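Local atomic coordinates of DUF3856 domain-containing protein (Chlorobium tepidum, PDB entry 2HR2), a protein that is of unknown function but has a TPR-like, alpha-alpha superhelix fold, and so may serve, as many TPR proteins do, as a scaffold for binding other proteins. Residues Leu5-Gly10 / His42-Glu47; Arg36-Ser41 / Phe58-Leu63; Gly62-Leu67 / Leu77-Lys82. All blocks are in the same frame, centred on the assembly; numbering follows the deposited sequence.

Contact 1: Leu5-Gly10 / His42-Glu47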
loop_
_atom_site.group_PDB
_atom_site.type_symbol
_atom_site.label_atom_id
_atom_site.label_comp_id
_atom_site.label_asym_id
_atom_site.label_seq_id
_atom_site.Cartn_x
_atom_site.Cartn_y
_atom_site.Cartn_z
ATOM N N LEU A 5 -14.346 -6.725 -21.004
ATOM C CA LEU A 5 -14.854 -6.762 -19.625
ATOM C C LEU A 5 -14.397 -7.960 -18.809
ATOM O O LEU A 5 -14.369 -7.888 -17.582
ATOM C CB LEU A 5 -16.377 -6.694 -19.580
ATOM C CG LEU A 5 -16.967 -5.308 -19.356
ATOM C CD1 LEU A 5 -16.398 -4.285 -20.334
ATOM C CD2 LEU A 5 -18.478 -5.404 -19.458
ATOM N N LYS A 6 -14.062 -9.060 -19.473
ATOM C CA LYS A 6 -13.575 -10.250 -18.783
ATOM C C LYS A 6 -12.308 -9.894 -17.991
ATOM O O LYS A 6 -12.114 -10.364 -16.870
ATOM C CB LYS A 6 -13.257 -11.343 -19.803
ATOM C CG LYS A 6 -13.263 -12.761 -19.271
ATOM C CD LYS A 6 -12.835 -13.734 -20.384
ATOM C CE LYS A 6 -13.010 -15.198 -20.003
ATOM N NZ LYS A 6 -12.156 -15.584 -18.854
ATOM N N GLU A 7 -11.469 -9.047 -18.586
ATOM C CA GLU A 7 -10.213 -8.616 -17.989
ATOM C C GLU A 7 -10.422 -7.581 -16.885
ATOM O O GLU A 7 -9.701 -7.586 -15.888
ATOM C CB GLU A 7 -9.310 -8.062 -19.100
ATOM C CG GLU A 7 -8.992 -9.099 -20.214
ATOM C CD GLU A 7 -8.758 -8.470 -21.591
ATOM O OE1 GLU A 7 -8.467 -7.259 -21.670
ATOM O OE2 GLU A 7 -8.879 -9.190 -22.610
ATOM N N VAL A 8 -11.397 -6.692 -17.062
ATOM C CA VAL A 8 -11.719 -5.684 -16.046
ATOM C C VAL A 8 -12.202 -6.366 -14.774
ATOM O O VAL A 8 -11.721 -6.063 -13.685
ATOM C CB VAL A 8 -12.818 -4.710 -16.529
ATOM C CG1 VAL A 8 -13.311 -3.825 -15.387
ATOM C CG2 VAL A 8 -12.312 -3.854 -17.680
ATOM N N VAL A 9 -13.149 -7.287 -14.922
ATOM C CA VAL A 9 -13.692 -8.016 -13.777
ATOM C C VAL A 9 -12.633 -8.946 -13.184
ATOM O O VAL A 9 -12.522 -9.055 -11.968
ATOM C CB VAL A 9 -14.968 -8.799 -14.143
ATOM C CG1 VAL A 9 -15.442 -9.652 -12.974
ATOM C CG2 VAL A 9 -16.068 -7.842 -14.564
ATOM N N GLY A 10 -11.849 -9.600 -14.036
ATOM C CA GLY A 10 -10.784 -10.488 -13.575
ATOM C C GLY A 10 -9.792 -9.779 -12.668
ATOM O O GLY A 10 -9.409 -10.310 -11.623
ATOM N N HIS A 42 -2.968 -5.099 -17.431
ATOM C CA HIS A 42 -2.111 -4.695 -18.550
ATOM C C HIS A 42 -2.285 -5.516 -19.837
ATOM O O HIS A 42 -1.558 -5.291 -20.798
ATOM C CB HIS A 42 -0.645 -4.636 -18.114
ATOM C CG HIS A 42 -0.379 -3.579 -17.089
ATOM N ND1 HIS A 42 0.010 -3.868 -15.799
ATOM C CD2 HIS A 42 -0.502 -2.232 -17.151
ATOM C CE1 HIS A 42 0.145 -2.744 -15.118
ATOM N NE2 HIS A 42 -0.163 -1.737 -15.914
ATOM N N THR A 43 -3.236 -6.452 -19.861
ATOM C CA THR A 43 -3.535 -7.220 -21.075
ATOM C C THR A 43 -4.699 -6.594 -21.843
ATOM O O THR A 43 -5.099 -7.107 -22.890
ATOM C CB THR A 43 -3.933 -8.695 -20.781
ATOM O OG1 THR A 43 -5.209 -8.739 -20.127
ATOM C CG2 THR A 43 -2.885 -9.400 -19.933
HETATM N N MSE A 44 -5.253 -5.502 -21.318
HETATM C CA MSE A 44 -6.359 -4.814 -21.970
HETATM C C MSE A 44 -5.856 -3.993 -23.140
HETATM O O MSE A 44 -4.712 -3.536 -23.120
HETATM C CB MSE A 44 -7.038 -3.845 -20.995
HETATM C CG MSE A 44 -8.018 -4.463 -20.033
HETATM SE SE MSE A 44 -8.730 -3.116 -18.796
HETATM C CE MSE A 44 -7.926 -3.624 -17.195
ATOM N N PRO A 45 -6.711 -3.785 -24.157
ATOM C CA PRO A 45 -6.286 -2.911 -25.247
ATOM C C PRO A 45 -6.253 -1.473 -24.717
ATOM O O PRO A 45 -6.979 -1.164 -23.766
ATOM C CB PRO A 45 -7.388 -3.090 -26.295
ATOM C CG PRO A 45 -8.591 -3.520 -25.520
ATOM C CD PRO A 45 -8.079 -4.305 -24.352
ATOM N N PRO A 46 -5.421 -0.600 -25.310
ATOM C CA PRO A 46 -5.345 0.779 -24.813
ATOM C C PRO A 46 -6.647 1.577 -24.973
ATOM O O PRO A 46 -6.924 2.461 -24.158
ATOM C CB PRO A 46 -4.228 1.400 -25.664
ATOM C CG PRO A 46 -4.196 0.577 -26.911
ATOM C CD PRO A 46 -4.535 -0.818 -26.469
ATOM N N GLU A 47 -7.444 1.250 -25.993
ATOM C CA GLU A 47 -8.708 1.948 -26.258
ATOM C C GLU A 47 -9.875 1.609 -25.301
ATOM O O GLU A 47 -10.965 2.152 -25.470
ATOM C CB GLU A 47 -9.148 1.712 -27.712
#
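Glu7 and Met44 both carry CG anti to their own carbonyl carbon (chi1 -60° and -81°), and from there their side chains run alongside one another in opposing senses. Beyond CG the glutamate is extended, and its OE1 lies 3.2 Å from Met44 CA and 3.3 Å from Met44 CG. Further back, Glu7 CB sits 3.9 Å from Met44 CG. Thr43 passes the glutamate at a slant, its OG1 lying 3.8 Å from Glu7 CG, while its hydrogen bond goes to Ile40 O in the last turn of helix 27-41. Met44, present as selenomethionine, runs extended through chi2 to SE, which meets Val8 CG2 at 3.8 Å. Pro45 touches only lightly, its CD 4.0 Å from Glu7 OE1. The contact thus lays the loop that leaves helix 27-41 against the first turns of helix 4-24, near the surface of the fold. An alanine in place of Glu7 would keep the CB contact but would probably leave Met44 CA and Thr43 OG1 uncovered on this side, with the loop less closely held to the helix. Since OE1 lies against carbons of Met44 and near the Thr43 carbonyl oxygen, with no bonded partner in the loop segment, and the Thr43 hydroxyl is taken up by Ile40, the two segments meet through van der Waals contact rather than through charge pairing.

Contact 2: Arg36-Ser41 / Phe58-Leu63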
loop_
_atom_site.group_PDB
_atom_site.type_symbol
_atom_site.label_atom_id
_atom_site.label_comp_id
_atom_site.label_asym_id
_atom_site.label_seq_id
_atom_site.Cartn_x
_atom_site.Cartn_y
_atom_site.Cartn_z
ATOM N N ARG A 36 -0.925 -10.594 -9.897
ATOM C CA ARG A 36 -1.829 -11.173 -10.888
ATOM C C ARG A 36 -2.846 -10.139 -11.374
ATOM O O ARG A 36 -3.163 -10.091 -12.558
ATOM C CB ARG A 36 -2.540 -12.407 -10.331
ATOM C CG ARG A 36 -3.355 -13.157 -11.383
ATOM C CD ARG A 36 -3.794 -14.543 -10.914
ATOM N NE ARG A 36 -4.767 -14.504 -9.823
ATOM C CZ ARG A 36 -6.070 -14.264 -9.966
ATOM N NH1 ARG A 36 -6.600 -14.004 -11.154
ATOM N NH2 ARG A 36 -6.860 -14.260 -8.900
ATOM N N ALA A 37 -3.340 -9.310 -10.458
ATOM C CA ALA A 37 -4.302 -8.265 -10.802
ATOM C C ALA A 37 -3.716 -7.272 -11.806
ATOM O O ALA A 37 -4.405 -6.856 -12.737
ATOM C CB ALA A 37 -4.774 -7.538 -9.555
HETATM N N MSE A 38 -2.453 -6.892 -11.616
HETATM C CA MSE A 38 -1.781 -5.984 -12.548
HETATM C C MSE A 38 -1.494 -6.647 -13.883
HETATM O O MSE A 38 -1.659 -6.024 -14.931
HETATM C CB MSE A 38 -0.479 -5.453 -11.959
HETATM C CG MSE A 38 -0.703 -4.428 -10.867
HETATM SE SE MSE A 38 0.956 -3.708 -10.074
HETATM C CE MSE A 38 1.534 -5.318 -8.954
ATOM N N GLU A 39 -1.054 -7.902 -13.843
ATOM C CA GLU A 39 -0.779 -8.655 -15.059
ATOM C C GLU A 39 -2.018 -8.680 -15.953
ATOM O O GLU A 39 -1.915 -8.482 -17.165
ATOM C CB GLU A 39 -0.337 -10.073 -14.697
ATOM C CG GLU A 39 0.143 -10.925 -15.872
ATOM C CD GLU A 39 0.794 -12.235 -15.424
ATOM O OE1 GLU A 39 0.859 -12.493 -14.197
ATOM O OE2 GLU A 39 1.250 -13.003 -16.302
ATOM N N ILE A 40 -3.183 -8.894 -15.345
ATOM C CA ILE A 40 -4.452 -8.917 -16.068
ATOM C C ILE A 40 -4.827 -7.530 -16.582
ATOM O O ILE A 40 -5.255 -7.388 -17.725
ATOM C CB ILE A 40 -5.605 -9.457 -15.179
ATOM C CG1 ILE A 40 -5.380 -10.933 -14.852
ATOM C CG2 ILE A 40 -6.955 -9.303 -15.885
ATOM C CD1 ILE A 40 -6.296 -11.484 -13.778
ATOM N N SER A 41 -4.675 -6.514 -15.739
ATOM C CA SER A 41 -5.029 -5.148 -16.126
ATOM C C SER A 41 -4.219 -4.655 -17.324
ATOM O O SER A 41 -4.730 -3.892 -18.143
ATOM C CB SER A 41 -4.861 -4.163 -14.968
ATOM O OG SER A 41 -3.494 -3.885 -14.725
ATOM N N PHE A 58 -3.202 1.070 -6.351
ATOM C CA PHE A 58 -3.910 0.282 -5.351
ATOM C C PHE A 58 -3.235 -1.082 -5.205
ATOM O O PHE A 58 -3.047 -1.566 -4.090
ATOM C CB PHE A 58 -5.373 0.109 -5.764
ATOM C CG PHE A 58 -6.229 1.350 -5.599
ATOM C CD1 PHE A 58 -5.701 2.642 -5.675
ATOM C CD2 PHE A 58 -7.605 1.212 -5.453
ATOM C CE1 PHE A 58 -6.516 3.755 -5.551
ATOM C CE2 PHE A 58 -8.426 2.322 -5.331
ATOM C CZ PHE A 58 -7.880 3.597 -5.380
ATOM N N CYS A 59 -2.864 -1.688 -6.332
ATOM C CA CYS A 59 -2.181 -2.980 -6.326
ATOM C C CYS A 59 -0.819 -2.891 -5.641
ATOM O O CYS A 59 -0.462 -3.774 -4.851
ATOM C CB CYS A 59 -2.000 -3.508 -7.754
ATOM S SG CYS A 59 -3.531 -3.910 -8.615
ATOM N N HIS A 60 -0.060 -1.840 -5.951
ATOM C CA HIS A 60 1.254 -1.628 -5.329
ATOM C C HIS A 60 1.169 -1.371 -3.817
ATOM O O HIS A 60 2.059 -1.783 -3.068
ATOM C CB HIS A 60 2.018 -0.481 -5.998
ATOM C CG HIS A 60 2.655 -0.850 -7.300
ATOM N ND1 HIS A 60 2.236 -0.335 -8.508
ATOM C CD2 HIS A 60 3.686 -1.680 -7.583
ATOM C CE1 HIS A 60 2.987 -0.826 -9.477
ATOM N NE2 HIS A 60 3.873 -1.646 -8.943
ATOM N N ALA A 61 0.123 -0.678 -3.375
ATOM C CA ALA A 61 -0.075 -0.427 -1.953
ATOM C C ALA A 61 -0.305 -1.753 -1.245
ATOM O O ALA A 61 0.331 -2.048 -0.230
ATOM C CB ALA A 61 -1.265 0.489 -1.735
ATOM N N GLY A 62 -1.221 -2.549 -1.794
ATOM C CA GLY A 62 -1.525 -3.867 -1.253
ATOM C C GLY A 62 -0.304 -4.770 -1.268
ATOM O O GLY A 62 -0.040 -5.478 -0.297
ATOM N N LEU A 63 0.443 -4.740 -2.367
ATOM C CA LEU A 63 1.644 -5.560 -2.505
ATOM C C LEU A 63 2.694 -5.174 -1.467
ATOM O O LEU A 63 3.334 -6.042 -0.882
ATOM C CB LEU A 63 2.220 -5.446 -3.923
ATOM C CG LEU A 63 3.506 -6.220 -4.257
ATOM C CD1 LEU A 63 3.386 -7.705 -3.940
ATOM C CD2 LEU A 63 3.862 -6.031 -5.716
#
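Two neighbouring antiparallel helices of the alpha-alpha superhelix, 27-41 and 52-69, meet where the side chain of Met38 reaches over Cys59 to His60 and Leu63. Met38, a selenomethionine, makes this reach by pointing CG at Cys59, 3.5 Å from its CB and 3.7 Å from its SG. The chain stays extended to SE, which then lies over one face of the His60 imidazole, 3.8 Å from the ring centroid and offset toward the rim. The nearest ring atom is CE1, at 3.6 Å from SE, so this is a Met-aromatic contact made over the face, with the two side chains roughly perpendicular. A bend at chi3 (-74°) turns the terminal CE to Leu63 CD2, 4.1 Å away. As neighbouring helices of an alpha-alpha superhelix do, the segments run nearly antiparallel, at 162° between their directions, with axes 10.2 Å apart at closest approach. Met38 fills the gap; beside it Cys59 SG reaches to Ala37 CB, 3.9 Å away. Helix 4-24 lies against this pair, Ala14 touching Ala37 and Leu15 touching Cys59. His60 and Leu63 also touch helix 73-90, the histidine packing on Lys82 and Ala83. One turn after Met38, near the end of helix 27-41, the Ser41 hydroxyl turns back and donates a hydrogen bond from OG to Met38 O.

Contact 3: Gly62-Leu67 / Leu77-Lys82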
loop_
_atom_site.group_PDB
_atom_site.type_symbol
_atom_site.label_atom_id
_atom_site.label_comp_id
_atom_site.label_asym_id
_atom_site.label_seq_id
_atom_site.Cartn_x
_atom_site.Cartn_y
_atom_site.Cartn_z
ATOM N N GLY A 62 -1.221 -2.549 -1.794
ATOM C CA GLY A 62 -1.525 -3.867 -1.253
ATOM C C GLY A 62 -0.304 -4.770 -1.268
ATOM O O GLY A 62 -0.040 -5.478 -0.297
ATOM N N LEU A 63 0.443 -4.740 -2.367
ATOM C CA LEU A 63 1.644 -5.560 -2.505
ATOM C C LEU A 63 2.694 -5.174 -1.467
ATOM O O LEU A 63 3.334 -6.042 -0.882
ATOM C CB LEU A 63 2.220 -5.446 -3.923
ATOM C CG LEU A 63 3.506 -6.220 -4.257
ATOM C CD1 LEU A 63 3.386 -7.705 -3.940
ATOM C CD2 LEU A 63 3.862 -6.031 -5.716
ATOM N N ALA A 64 2.855 -3.875 -1.240
ATOM C CA ALA A 64 3.819 -3.374 -0.258
ATOM C C ALA A 64 3.468 -3.850 1.147
ATOM O O ALA A 64 4.352 -4.234 1.912
ATOM C CB ALA A 64 3.879 -1.853 -0.299
ATOM N N GLU A 65 2.182 -3.820 1.483
ATOM C CA GLU A 65 1.722 -4.293 2.791
ATOM C C GLU A 65 2.016 -5.781 2.968
ATOM O O GLU A 65 2.452 -6.204 4.038
ATOM C CB GLU A 65 0.217 -4.041 2.971
ATOM C CG GLU A 65 -0.351 -4.590 4.288
ATOM C CD GLU A 65 -1.850 -4.321 4.489
ATOM O OE1 GLU A 65 -2.444 -3.495 3.744
ATOM O OE2 GLU A 65 -2.427 -4.946 5.412
ATOM N N ALA A 66 1.760 -6.570 1.926
ATOM C CA ALA A 66 2.001 -8.011 1.976
ATOM C C ALA A 66 3.486 -8.325 2.137
ATOM O O ALA A 66 3.867 -9.141 2.974
ATOM C CB ALA A 66 1.461 -8.685 0.730
ATOM N N LEU A 67 4.316 -7.669 1.331
ATOM C CA LEU A 67 5.758 -7.876 1.378
ATOM C C LEU A 67 6.360 -7.435 2.713
ATOM O O LEU A 67 7.323 -8.042 3.197
ATOM C CB LEU A 67 6.432 -7.146 0.217
ATOM C CG LEU A 67 6.117 -7.726 -1.166
ATOM C CD1 LEU A 67 6.548 -6.766 -2.259
ATOM C CD2 LEU A 67 6.766 -9.093 -1.359
ATOM N N LEU A 77 9.709 -1.922 -0.191
ATOM C CA LEU A 77 10.074 -0.526 -0.371
ATOM C C LEU A 77 9.812 -0.062 -1.796
ATOM O O LEU A 77 9.243 1.010 -2.005
ATOM C CB LEU A 77 11.553 -0.320 -0.021
ATOM C CG LEU A 77 12.126 1.092 -0.150
ATOM C CD1 LEU A 77 11.320 2.088 0.658
ATOM C CD2 LEU A 77 13.569 1.099 0.298
ATOM N N HIS A 78 10.221 -0.872 -2.769
ATOM C CA HIS A 78 10.030 -0.521 -4.177
ATOM C C HIS A 78 8.561 -0.482 -4.585
ATOM O O HIS A 78 8.157 0.386 -5.355
ATOM C CB HIS A 78 10.905 -1.372 -5.099
ATOM C CG HIS A 78 12.326 -0.895 -5.131
ATOM N ND1 HIS A 78 12.759 0.084 -6.003
ATOM C CD2 HIS A 78 13.389 -1.193 -4.347
ATOM C CE1 HIS A 78 14.036 0.338 -5.783
ATOM N NE2 HIS A 78 14.443 -0.423 -4.782
ATOM N N SER A 79 7.757 -1.386 -4.039
ATOM C CA SER A 79 6.339 -1.396 -4.346
ATOM C C SER A 79 5.660 -0.171 -3.730
ATOM O O SER A 79 4.840 0.471 -4.380
ATOM C CB SER A 79 5.690 -2.682 -3.860
ATOM O OG SER A 79 4.359 -2.761 -4.325
ATOM N N ALA A 80 6.013 0.160 -2.489
ATOM C CA ALA A 80 5.448 1.334 -1.826
ATOM C C ALA A 80 5.811 2.623 -2.575
ATOM O O ALA A 80 4.967 3.502 -2.735
ATOM C CB ALA A 80 5.904 1.405 -0.385
ATOM N N ASP A 81 7.054 2.734 -3.042
ATOM C CA ASP A 81 7.479 3.913 -3.800
ATOM C C ASP A 81 6.667 4.090 -5.080
ATOM O O ASP A 81 6.329 5.218 -5.440
ATOM C CB ASP A 81 8.974 3.850 -4.146
ATOM C CG ASP A 81 9.870 4.035 -2.933
ATOM O OD1 ASP A 81 9.379 4.518 -1.891
ATOM O OD2 ASP A 81 11.075 3.712 -3.029
ATOM N N LYS A 82 6.361 2.989 -5.765
ATOM C CA LYS A 82 5.554 3.058 -6.985
ATOM C C LYS A 82 4.129 3.528 -6.677
ATOM O O LYS A 82 3.536 4.264 -7.462
ATOM C CB LYS A 82 5.586 1.737 -7.776
ATOM C CG LYS A 82 6.936 1.495 -8.485
ATOM C CD LYS A 82 6.910 0.316 -9.452
#
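Ala64 and Ser79 meet without any aromatic ring, carboxylate or side-chain amide between them; no flat side chain takes part, and the flat group that is met is the peptide at Ala80 N, against which Ala64 CB rests. The small side chains let the two helices come close: the axes of 62-67 and 77-82 approach to 7.9 Å at an angle of 158° between their directions, and the CA atoms of Ala64 and Ser79 are 5.2 Å apart. Ala64 CB points at the second helix and settles against its backbone, 3.7 Å from Ala80 N, and meets Ala80 CB methyl to methyl at 3.8 Å. Beside this pair, Ser79 sends its OG anti to its own backbone N (chi1 -172°), which carries the oxygen in between the helices. There OG lies 3.5 Å from Leu63 CB and 3.6 Å from Leu63 CD2, and it approaches Ala64 N to 3.6 Å without being hydrogen-bonded to it. The hydroxyl is instead hydrogen-bonded to the carbonyl oxygen of His60, one turn earlier on helix 52-69. Leu67 adds a looser touch, its CD1 4.5 Å from Ser79 CB. Helices 52-69 and 73-90, joined by a short turn, are consecutive antiparallel helices, as in the alpha-alpha superhelix; helix 97-114 packs Ser107 on Ala64. Chemically the contact is a close fit of small residues flanked by two leucines around one buried hydroxyl; the bond from Ser79 OG to His60 O satisfies that hydroxyl among its carbon neighbours and makes a polar link between the two helices.

In the fold
The contacts follow the superhelix inward from its N-terminal end. Contact 1, near the surface, joins helix 4-24 to the loop after helix 27-41; contact 2 joins helix 27-41 to helix 52-69, and contact 3 joins helix 52-69 to helix 73-90. Along the chain the segments of contacts 1 and 2 alternate, whereas both segments of contact 1 precede those of contact 3. Centres lie about 13 Å apart between contacts 1 and 2, about 10 Å between 2 and 3, and about 23 Å between 1 and 3. Ile40 packs against Glu7 to connect the first two, and contacts 2 and 3 share Gly62 and Leu63, giving a continuous succession of helix interfaces within one TPR-like superhelical chain.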